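Local structure of DNA protection during starvation protein (Mycobacterium smegmatis, 2YW6) at the interface of chains A and B. The protein oxidises ferrous iron with hydrogen peroxide and stores it as a ferric mineral inside a hollow dodecamer, protecting DNA from hydroxyl radicals, and also binds DNA. Coordinates in Å, arbitrary orientation; residue numbers count along the deposited sequence, not the author numbering. Chains: chain A/B, DNA protection during starvation protein.

Contact 1: the interface of chains A and B. Residues chain A 30, 32-33, 81, 83, 86-87, 90, 94; chain B 32-33, 81, 83-84, 86-87, 90.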
ATOM      1  N   ASP A  30      19.265 -15.410 -21.995  1.00 39.31           N
ATOM      2  CA  ASP A  30      19.521 -14.779 -23.273  1.00 38.48           C
ATOM      3  C   ASP A  30      18.271 -14.021 -23.686  1.00 36.97           C
ATOM      4  O   ASP A  30      18.352 -12.999 -24.366  1.00 37.11           O
ATOM      5  CB  ASP A  30      19.876 -15.835 -24.316  1.00 43.20           C
ATOM      6  CG  ASP A  30      20.449 -15.232 -25.572  1.00 49.91           C
ATOM      7  OD1 ASP A  30      21.139 -15.955 -26.317  1.00 54.26           O
ATOM      8  OD2 ASP A  30      20.210 -14.038 -25.823  1.00 53.72           O
ATOM      9  N   HIS A  32      15.785 -12.545 -21.504  1.00 27.93           N
ATOM     10  CA  HIS A  32      15.570 -11.289 -20.799  1.00 30.21           C
ATOM     11  C   HIS A  32      16.665 -10.268 -21.054  1.00 29.99           C
ATOM     12  O   HIS A  32      16.474  -9.078 -20.787  1.00 31.67           O
ATOM     13  CB  HIS A  32      15.304 -11.489 -19.289  1.00 28.29           C
ATOM     14  CG  HIS A  32      16.466 -12.013 -18.499  1.00 30.01           C
ATOM     15  ND1 HIS A  32      17.518 -11.222 -18.095  1.00 27.90           N
ATOM     16  CD2 HIS A  32      16.695 -13.241 -17.974  1.00 27.46           C
ATOM     17  CE1 HIS A  32      18.342 -11.937 -17.353  1.00 26.68           C
ATOM     18  NE2 HIS A  32      17.866 -13.166 -17.261  1.00 25.60           N
ATOM     19  N   LEU A  33      17.803 -10.711 -21.585  1.00 29.30           N
ATOM     20  CA  LEU A  33      18.850  -9.755 -21.919  1.00 30.90           C
ATOM     21  C   LEU A  33      18.405  -9.122 -23.246  1.00 30.57           C
ATOM     22  O   LEU A  33      18.423  -7.899 -23.426  1.00 29.38           O
ATOM     23  CB  LEU A  33      20.217 -10.439 -22.092  1.00 31.15           C
ATOM     24  CG  LEU A  33      20.994 -10.954 -20.869  1.00 30.06           C
ATOM     25  CD1 LEU A  33      22.386 -11.438 -21.320  1.00 29.70           C
ATOM     26  CD2 LEU A  33      21.124  -9.857 -19.823  1.00 28.47           C
ATOM     27  N   GLY A  81      24.501 -19.645 -14.846  1.00 35.48           N
ATOM     28  CA  GLY A  81      23.899 -18.418 -15.329  1.00 34.36           C
ATOM     29  C   GLY A  81      24.834 -17.340 -15.845  1.00 34.62           C
ATOM     30  O   GLY A  81      24.398 -16.222 -16.128  1.00 31.53           O
ATOM     31  N   PRO A  83      27.473 -15.379 -18.505  1.00 42.50           N
ATOM     32  CA  PRO A  83      27.419 -15.136 -19.951  1.00 43.40           C
ATOM     33  C   PRO A  83      27.997 -16.336 -20.704  1.00 44.51           C
ATOM     34  O   PRO A  83      27.463 -16.761 -21.728  1.00 45.37           O
ATOM     35  CB  PRO A  83      28.283 -13.889 -20.106  1.00 42.00           C
ATOM     36  CG  PRO A  83      28.016 -13.153 -18.828  1.00 41.15           C
ATOM     37  CD  PRO A  83      28.099 -14.249 -17.804  1.00 41.18           C
ATOM     38  N   ILE A  86      25.617 -19.149 -21.125  1.00 40.62           N
ATOM     39  CA  ILE A  86      24.667 -18.869 -22.189  1.00 40.53           C
ATOM     40  C   ILE A  86      25.237 -19.223 -23.556  1.00 43.25           C
ATOM     41  O   ILE A  86      24.587 -19.906 -24.362  1.00 43.82           O
ATOM     42  CB  ILE A  86      24.271 -17.389 -22.202  1.00 37.66           C
ATOM     43  CG1 ILE A  86      23.751 -16.980 -20.823  1.00 34.06           C
ATOM     44  CG2 ILE A  86      23.213 -17.154 -23.259  1.00 33.78           C
ATOM     45  CD1 ILE A  86      23.209 -15.586 -20.789  1.00 33.92           C
ATOM     46  N   ILE A  87      26.449 -18.752 -23.825  1.00 47.58           N
ATOM     47  CA  ILE A  87      27.101 -19.027 -25.100  1.00 52.43           C
ATOM     48  C   ILE A  87      27.219 -20.536 -25.320  1.00 52.93           C
ATOM     49  O   ILE A  87      26.850 -21.042 -26.376  1.00 51.81           O
ATOM     50  CB  ILE A  87      28.505 -18.364 -25.165  1.00 55.16           C
ATOM     51  CG1 ILE A  87      28.371 -16.847 -25.029  1.00 56.64           C
ATOM     52  CG2 ILE A  87      29.181 -18.690 -26.475  1.00 57.73           C
ATOM     53  CD1 ILE A  87      27.485 -16.227 -26.076  1.00 58.43           C
ATOM     54  N   ARG A  90      23.638 -21.897 -25.851  1.00 57.11           N
ATOM     55  CA  ARG A  90      23.002 -21.257 -27.002  1.00 60.41           C
ATOM     56  C   ARG A  90      23.166 -21.987 -28.328  1.00 62.84           C
ATOM     57  O   ARG A  90      24.277 -22.339 -28.718  1.00 65.51           O
ATOM     58  CB  ARG A  90      23.527 -19.833 -27.162  1.00 60.54           C
ATOM     59  CG  ARG A  90      23.126 -19.195 -28.473  1.00 65.81           C
ATOM     60  CD  ARG A  90      23.917 -17.933 -28.749  1.00 68.93           C
ATOM     61  NE  ARG A  90      23.413 -16.788 -28.004  1.00 69.86           N
ATOM     62  CZ  ARG A  90      23.920 -15.565 -28.093  1.00 69.38           C
ATOM     63  NH1 ARG A  90      24.947 -15.328 -28.897  1.00 69.49           N
ATOM     64  NH2 ARG A  90      23.388 -14.576 -27.391  1.00 70.19           N
ATOM     65  N   ASP A  94      23.068 -14.674 -31.828  1.00 45.26           N
ATOM     66  CA  ASP A  94      22.934 -13.538 -30.937  1.00 39.56           C
ATOM     67  C   ASP A  94      21.937 -12.608 -31.620  1.00 36.66           C
ATOM     68  O   ASP A  94      21.976 -12.457 -32.849  1.00 34.33           O
ATOM     69  CB  ASP A  94      24.284 -12.839 -30.788  1.00 40.64           C
ATOM     70  CG  ASP A  94      24.386 -12.042 -29.519  1.00 44.47           C
ATOM     71  OD1 ASP A  94      25.106 -11.026 -29.501  1.00 48.01           O
ATOM     72  OD2 ASP A  94      23.752 -12.445 -28.529  1.00 46.89           O
TER
ATOM     73  N   HIS B  32      25.033  -8.568 -12.997  1.00 27.93           N
ATOM     74  CA  HIS B  32      23.774  -9.062 -12.456  1.00 30.21           C
ATOM     75  C   HIS B  32      23.469 -10.491 -12.868  1.00 29.99           C
ATOM     76  O   HIS B  32      22.618 -11.142 -12.255  1.00 31.67           O
ATOM     77  CB  HIS B  32      22.588  -8.110 -12.739  1.00 28.29           C
ATOM     78  CG  HIS B  32      22.199  -7.986 -14.182  1.00 30.01           C
ATOM     79  ND1 HIS B  32      21.451  -8.935 -14.843  1.00 27.90           N
ATOM     80  CD2 HIS B  32      22.394  -6.977 -15.065  1.00 27.46           C
ATOM     81  CE1 HIS B  32      21.198  -8.515 -16.068  1.00 26.68           C
ATOM     82  NE2 HIS B  32      21.757  -7.329 -16.230  1.00 25.60           N
ATOM     83  N   LEU B  33      24.163 -10.996 -13.886  1.00 29.30           N
ATOM     84  CA  LEU B  33      23.958 -12.387 -14.264  1.00 30.90           C
ATOM     85  C   LEU B  33      24.756 -13.203 -13.236  1.00 30.57           C
ATOM     86  O   LEU B  33      24.271 -14.184 -12.661  1.00 29.38           O
ATOM     87  CB  LEU B  33      24.475 -12.678 -15.684  1.00 31.15           C
ATOM     88  CG  LEU B  33      23.708 -12.168 -16.915  1.00 30.06           C
ATOM     89  CD1 LEU B  33      24.358 -12.740 -18.190  1.00 29.70           C
ATOM     90  CD2 LEU B  33      22.245 -12.575 -16.835  1.00 28.47           C
ATOM     91  N   GLY B  81      23.139  -4.996 -25.421  1.00 35.48           N
ATOM     92  CA  GLY B  81      22.905  -5.791 -24.232  1.00 34.36           C
ATOM     93  C   GLY B  81      22.791  -7.294 -24.410  1.00 34.62           C
ATOM     94  O   GLY B  81      22.445  -8.007 -23.466  1.00 31.53           O
ATOM     95  N   PRO B  83      24.061 -11.277 -25.053  1.00 42.50           N
ATOM     96  CA  PRO B  83      25.166 -12.063 -24.497  1.00 43.40           C
ATOM     97  C   PRO B  83      26.440 -11.821 -25.309  1.00 44.51           C
ATOM     98  O   PRO B  83      27.531 -11.684 -24.755  1.00 45.37           O
ATOM     99  CB  PRO B  83      24.656 -13.493 -24.640  1.00 42.00           C
ATOM    100  CG  PRO B  83      23.179 -13.328 -24.444  1.00 41.15           C
ATOM    101  CD  PRO B  83      22.878 -12.119 -25.285  1.00 41.18           C
ATOM    102  N   GLY B  84      26.281 -11.766 -26.630  1.00 46.60           N
ATOM    103  CA  GLY B  84      27.408 -11.536 -27.519  1.00 47.10           C
ATOM    104  C   GLY B  84      28.088 -10.205 -27.260  1.00 47.32           C
ATOM    105  O   GLY B  84      29.307 -10.092 -27.369  1.00 48.99           O
ATOM    106  N   ILE B  86      28.246  -8.711 -24.402  1.00 40.62           N
ATOM    107  CA  ILE B  86      28.998  -8.889 -23.171  1.00 40.53           C
ATOM    108  C   ILE B  86      30.355  -9.532 -23.432  1.00 43.25           C
ATOM    109  O   ILE B  86      31.393  -9.050 -22.954  1.00 43.82           O
ATOM    110  CB  ILE B  86      28.233  -9.769 -22.177  1.00 37.66           C
ATOM    111  CG1 ILE B  86      26.839  -9.188 -21.938  1.00 34.06           C
ATOM    112  CG2 ILE B  86      29.002  -9.855 -20.876  1.00 33.78           C
ATOM    113  CD1 ILE B  86      26.078  -9.907 -20.871  1.00 33.92           C
ATOM    114  N   ILE B  87      30.349 -10.626 -24.184  1.00 47.58           N
ATOM    115  CA  ILE B  87      31.586 -11.329 -24.504  1.00 52.43           C
ATOM    116  C   ILE B  87      32.562 -10.385 -25.210  1.00 52.93           C
ATOM    117  O   ILE B  87      33.724 -10.289 -24.823  1.00 51.81           O
ATOM    118  CB  ILE B  87      31.308 -12.574 -25.392  1.00 55.16           C
ATOM    119  CG1 ILE B  87      30.399 -13.552 -24.646  1.00 56.64           C
ATOM    120  CG2 ILE B  87      32.601 -13.267 -25.747  1.00 57.73           C
ATOM    121  CD1 ILE B  87      30.960 -14.004 -23.324  1.00 58.43           C
ATOM    122  N   ARG B  90      33.693  -7.758 -22.608  1.00 57.11           N
ATOM    123  CA  ARG B  90      34.335  -8.400 -21.462  1.00 60.41           C
ATOM    124  C   ARG B  90      35.849  -8.538 -21.554  1.00 62.84           C
ATOM    125  O   ARG B  90      36.374  -9.033 -22.548  1.00 65.51           O
ATOM    126  CB  ARG B  90      33.733  -9.784 -21.237  1.00 60.54           C
ATOM    127  CG  ARG B  90      34.515 -10.620 -20.247  1.00 65.81           C
ATOM    128  CD  ARG B  90      34.099 -12.076 -20.288  1.00 68.93           C
ATOM    129  NE  ARG B  90      32.861 -12.319 -19.561  1.00 69.86           N
ATOM    130  CZ  ARG B  90      32.303 -13.516 -19.429  1.00 69.38           C
ATOM    131  NH1 ARG B  90      32.875 -14.580 -19.976  1.00 69.49           N
ATOM    132  NH2 ARG B  90      31.183 -13.651 -18.735  1.00 70.19           N
TER
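This apolar patch lies on the two-fold axis of a subunit pair in the hollow dodecamer of Dps, a protein with a ferritin-like domain. Helix 14-41 and the short helix 83-89 of each chain meet their copies. A:Leu33 and B:Leu33 reach tip to tip, CD1 to CD1 at 3.9 Å. Each leucine has CG anti to its carbonyl carbon (chi1 -73°). A:Leu33 also crosses B:Pro83 obliquely, its CD1 3.7 Å from B:Pro83 CG. The other methyl, A:Leu33 CD2, lies 4.0 Å from B:His32 CE1, the two side chains running past each other in opposite directions. The A:Ile87 and B:Ile87 side chains meet through CG1, at 3.9 Å. The ring of B:Pro83 packs against A:Leu33, A:Ile86 CG2, the A:Asp30 carboxylate and the end of the A:Arg90 guanidinium.

Those charged groups are paired within their own chain. A:Arg90 approaches A:Asp30 side-on. A:Arg90 NE and A:Arg90 NH2 both donate to A:Asp30 OD1, at 3.0 Å and 2.8 Å. NE meets OD1 nearly along its C-O axis; NH2 comes from above the carboxylate plane. NH2 also forms a salt bridge with A:Asp94 OD2. A:Ile87 CD1 and A:Asp94 CA lie over opposite faces of the guanidinium, toward its rim. A:Asp94 OD2 accepts a weak hydrogen bond from B:Gly84 N, at 3.2 Å. This carboxylate faces the start of helix 83-89, whose dipole may help stabilise its negative charge.

Contact 2: the interface of chains A and B. Residues chain A 69, 73, 78-82; chain B 37, 40-41, 98-99.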
ATOM      1  N   ALA A  69      16.536 -22.271 -12.371  1.00 37.07           N
ATOM      2  CA  ALA A  69      17.836 -22.435 -11.730  1.00 37.99           C
ATOM      3  C   ALA A  69      17.671 -23.110 -10.376  1.00 37.78           C
ATOM      4  O   ALA A  69      18.449 -23.995 -10.011  1.00 38.16           O
ATOM      5  CB  ALA A  69      18.503 -21.082 -11.551  1.00 37.98           C
ATOM      6  N   ALA A  73      18.986 -26.750  -8.942  1.00 28.99           N
ATOM      7  CA  ALA A  73      19.716 -26.979  -7.703  1.00 29.27           C
ATOM      8  C   ALA A  73      18.931 -27.953  -6.825  1.00 29.46           C
ATOM      9  O   ALA A  73      19.506 -28.766  -6.088  1.00 32.04           O
ATOM     10  CB  ALA A  73      19.954 -25.670  -6.972  1.00 26.41           C
ATOM     11  N   SER A  78      24.206 -28.085 -10.361  1.00 39.40           N
ATOM     12  CA  SER A  78      24.614 -26.694 -10.252  1.00 38.30           C
ATOM     13  C   SER A  78      24.164 -25.915 -11.484  1.00 36.07           C
ATOM     14  O   SER A  78      24.697 -26.120 -12.575  1.00 35.48           O
ATOM     15  CB  SER A  78      26.133 -26.616 -10.119  1.00 40.90           C
ATOM     16  OG  SER A  78      26.615 -25.338 -10.486  1.00 48.93           O
ATOM     17  N   PRO A  79      23.163 -25.027 -11.332  1.00 33.78           N
ATOM     18  CA  PRO A  79      22.667 -24.232 -12.464  1.00 33.12           C
ATOM     19  C   PRO A  79      23.718 -23.213 -12.925  1.00 32.84           C
ATOM     20  O   PRO A  79      24.455 -22.646 -12.112  1.00 32.18           O
ATOM     21  CB  PRO A  79      21.398 -23.584 -11.910  1.00 31.94           C
ATOM     22  CG  PRO A  79      21.708 -23.431 -10.440  1.00 31.12           C
ATOM     23  CD  PRO A  79      22.382 -24.746 -10.108  1.00 31.14           C
ATOM     24  N   LYS A  80      23.789 -22.989 -14.231  1.00 33.95           N
ATOM     25  CA  LYS A  80      24.767 -22.065 -14.802  1.00 35.74           C
ATOM     26  C   LYS A  80      24.101 -20.811 -15.351  1.00 35.85           C
ATOM     27  O   LYS A  80      23.249 -20.897 -16.241  1.00 34.75           O
ATOM     28  CB  LYS A  80      25.544 -22.760 -15.933  1.00 39.09           C
ATOM     29  CG  LYS A  80      26.760 -23.587 -15.505  1.00 43.11           C
ATOM     30  CD  LYS A  80      26.442 -24.571 -14.400  1.00 45.58           C
ATOM     31  CE  LYS A  80      27.645 -25.458 -14.090  1.00 46.80           C
ATOM     32  NZ  LYS A  80      27.980 -26.316 -15.264  1.00 47.29           N
ATOM     33  N   GLY A  81      24.501 -19.645 -14.846  1.00 35.48           N
ATOM     34  CA  GLY A  81      23.899 -18.418 -15.329  1.00 34.36           C
ATOM     35  C   GLY A  81      24.834 -17.340 -15.845  1.00 34.62           C
ATOM     36  O   GLY A  81      24.398 -16.222 -16.128  1.00 31.53           O
ATOM     37  N   THR A  82      26.117 -17.651 -15.989  1.00 37.18           N
ATOM     38  CA  THR A  82      27.053 -16.642 -16.468  1.00 38.72           C
ATOM     39  C   THR A  82      26.937 -16.484 -17.970  1.00 38.02           C
ATOM     40  O   THR A  82      26.357 -17.323 -18.650  1.00 38.06           O
ATOM     41  CB  THR A  82      28.504 -17.007 -16.124  1.00 41.23           C
ATOM     42  OG1 THR A  82      28.885 -18.181 -16.850  1.00 45.22           O
ATOM     43  CG2 THR A  82      28.643 -17.270 -14.637  1.00 42.68           C
TER
ATOM     44  N   HIS B  37      23.829 -16.027 -10.465  1.00 30.37           N
ATOM     45  CA  HIS B  37      24.549 -17.288 -10.466  1.00 31.61           C
ATOM     46  C   HIS B  37      25.049 -17.666  -9.057  1.00 30.94           C
ATOM     47  O   HIS B  37      24.873 -18.804  -8.627  1.00 29.43           O
ATOM     48  CB  HIS B  37      25.735 -17.195 -11.429  1.00 33.16           C
ATOM     49  CG  HIS B  37      26.614 -18.407 -11.426  1.00 35.00           C
ATOM     50  ND1 HIS B  37      26.441 -19.461 -12.299  1.00 35.98           N
ATOM     51  CD2 HIS B  37      27.657 -18.744 -10.629  1.00 34.06           C
ATOM     52  CE1 HIS B  37      27.335 -20.395 -12.041  1.00 34.59           C
ATOM     53  NE2 HIS B  37      28.088 -19.986 -11.032  1.00 35.28           N
ATOM     54  N   TRP B  40      22.243 -18.671  -6.864  1.00 32.44           N
ATOM     55  CA  TRP B  40      21.788 -20.009  -7.125  1.00 32.37           C
ATOM     56  C   TRP B  40      22.706 -21.105  -6.620  1.00 32.31           C
ATOM     57  O   TRP B  40      22.260 -22.225  -6.404  1.00 32.94           O
ATOM     58  CB  TRP B  40      21.580 -20.188  -8.621  1.00 32.52           C
ATOM     59  CG  TRP B  40      20.588 -19.242  -9.201  1.00 34.10           C
ATOM     60  CD1 TRP B  40      19.485 -18.717  -8.576  1.00 34.14           C
ATOM     61  CD2 TRP B  40      20.544 -18.767 -10.552  1.00 34.57           C
ATOM     62  NE1 TRP B  40      18.758 -17.956  -9.460  1.00 33.10           N
ATOM     63  CE2 TRP B  40      19.380 -17.972 -10.678  1.00 34.51           C
ATOM     64  CE3 TRP B  40      21.368 -18.955 -11.672  1.00 33.39           C
ATOM     65  CZ2 TRP B  40      19.021 -17.358 -11.884  1.00 34.63           C
ATOM     66  CZ3 TRP B  40      21.010 -18.354 -12.867  1.00 34.54           C
ATOM     67  CH2 TRP B  40      19.843 -17.561 -12.966  1.00 36.39           C
ATOM     68  N   ASN B  41      23.983 -20.794  -6.423  1.00 35.83           N
ATOM     69  CA  ASN B  41      24.945 -21.810  -6.002  1.00 38.00           C
ATOM     70  C   ASN B  41      25.599 -21.725  -4.630  1.00 37.21           C
ATOM     71  O   ASN B  41      26.543 -22.464  -4.369  1.00 40.93           O
ATOM     72  CB  ASN B  41      26.051 -21.921  -7.044  1.00 36.26           C
ATOM     73  CG  ASN B  41      25.578 -22.555  -8.319  1.00 36.29           C
ATOM     74  OD1 ASN B  41      25.359 -21.876  -9.330  1.00 36.58           O
ATOM     75  ND2 ASN B  41      25.405 -23.875  -8.284  1.00 34.97           N
ATOM     76  N   GLU B  98      31.092 -22.753  -9.005  1.00 49.94           N
ATOM     77  CA  GLU B  98      29.815 -23.479  -9.085  1.00 53.28           C
ATOM     78  C   GLU B  98      29.227 -23.682  -7.693  1.00 51.96           C
ATOM     79  O   GLU B  98      29.383 -22.827  -6.829  1.00 48.19           O
ATOM     80  CB  GLU B  98      30.010 -24.841  -9.747  1.00 60.58           C
ATOM     81  CG  GLU B  98      29.894 -24.821 -11.257  1.00 75.01           C
ATOM     82  CD  GLU B  98      30.719 -23.722 -11.887  1.00 81.89           C
ATOM     83  OE1 GLU B  98      31.964 -23.790 -11.806  1.00 84.06           O
ATOM     84  OE2 GLU B  98      30.126 -22.781 -12.460  1.00 83.90           O
ATOM     85  N   ARG B  99      28.551 -24.804  -7.464  1.00 47.25           N
ATOM     86  CA  ARG B  99      27.984 -25.026  -6.129  1.00 42.94           C
ATOM     87  C   ARG B  99      29.143 -24.995  -5.140  1.00 41.75           C
ATOM     88  O   ARG B  99      30.059 -25.823  -5.197  1.00 37.77           O
ATOM     89  CB  ARG B  99      27.239 -26.365  -6.036  1.00 44.26           C
ATOM     90  CG  ARG B  99      26.671 -26.636  -4.636  1.00 50.17           C
ATOM     91  CD  ARG B  99      25.746 -27.850  -4.589  1.00 54.03           C
ATOM     92  NE  ARG B  99      24.467 -27.607  -5.250  1.00 55.66           N
ATOM     93  CZ  ARG B  99      23.498 -28.513  -5.372  1.00 56.42           C
ATOM     94  NH1 ARG B  99      23.658 -29.734  -4.874  1.00 57.39           N
ATOM     95  NH2 ARG B  99      22.367 -28.205  -5.998  1.00 53.25           N
TER
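B:His37 has CG anti to the backbone N (chi1 175°), and B:Trp40 has CG anti to the carbonyl carbon (chi1 -59°). These torsions turn the imidazole and the indole of helix 14-41 toward chain A. They meet A:Ala69 and the loop that follows helix 47-74 in this Dps dimer interface.

The methyl of A:Ala69 sits over the centre of the indole. A:Ala69 CB is 3.4 Å from the centroid of the six-membered ring of B:Trp40, a CH-pi contact, and it covers the five-membered ring as well. The A:Pro79 and B:Trp40 side chains cross obliquely, with A:Pro79 CG 3.7 Å from B:Trp40 CB. A:Gly81 CA touches the indole at CZ3.

B:His37 takes a hydrogen bond from the loop backbone. A:Gly81 N donates to B:His37 ND1 at 3.2 Å. The bond is nearly straight, 168° at H, and lies in the ring plane. An acceptor ND1 would fit the neutral form with its proton on NE2, though protonation is not seen. A:Thr82 CG2 lies over one face of the imidazole and B:Asn41 OD1 over the other, both toward the rim.

B:Asn41 ND2 is 2.9 Å from A:Ser78 OG, a hydrogen bond in which the amide nitrogen can only be the donor and the hydroxyl oxygen accepts. B:Asn41 OD1 lies 3.0 Å from the carbonyl A:Pro79 O. Both atoms can only accept, so this pair is a clash as modelled. Exchanging the amide O and N might relieve it.

B:Arg99 bends at chi3. B:Arg99 NH2 donates to A:Ala73 O at 2.9 Å, in the carbonyl plane and on a lone pair. This ties the arginine to the last turn of helix 47-74. B:Glu98, near A:Lys80, is poorly ordered.

The site joins the C-terminal ends of helix 14-41 of B and helix 47-74 of A. Beside it in sequence are B:His39 and A:Glu70, predicted ligands of the iron centre shared between subunits.

Contact 1 and contact 2 belong to one two-fold interface, and the centres of their C-alpha atoms are about 15 Å apart. They share A:Gly81, and both use helix 14-41 of chain B. Contact 1 lies at the axis, where A:Leu33 and A:Ile87 meet their own copies in chain B. Contact 2 lies to one side of the axis and recurs with the chains exchanged. The loop before helix 83-89 links them, so the position of that short helix is probably coupled to the flanking site. Both contribute to the subunit pair that is expected to share the iron centres within the twelve-subunit shell.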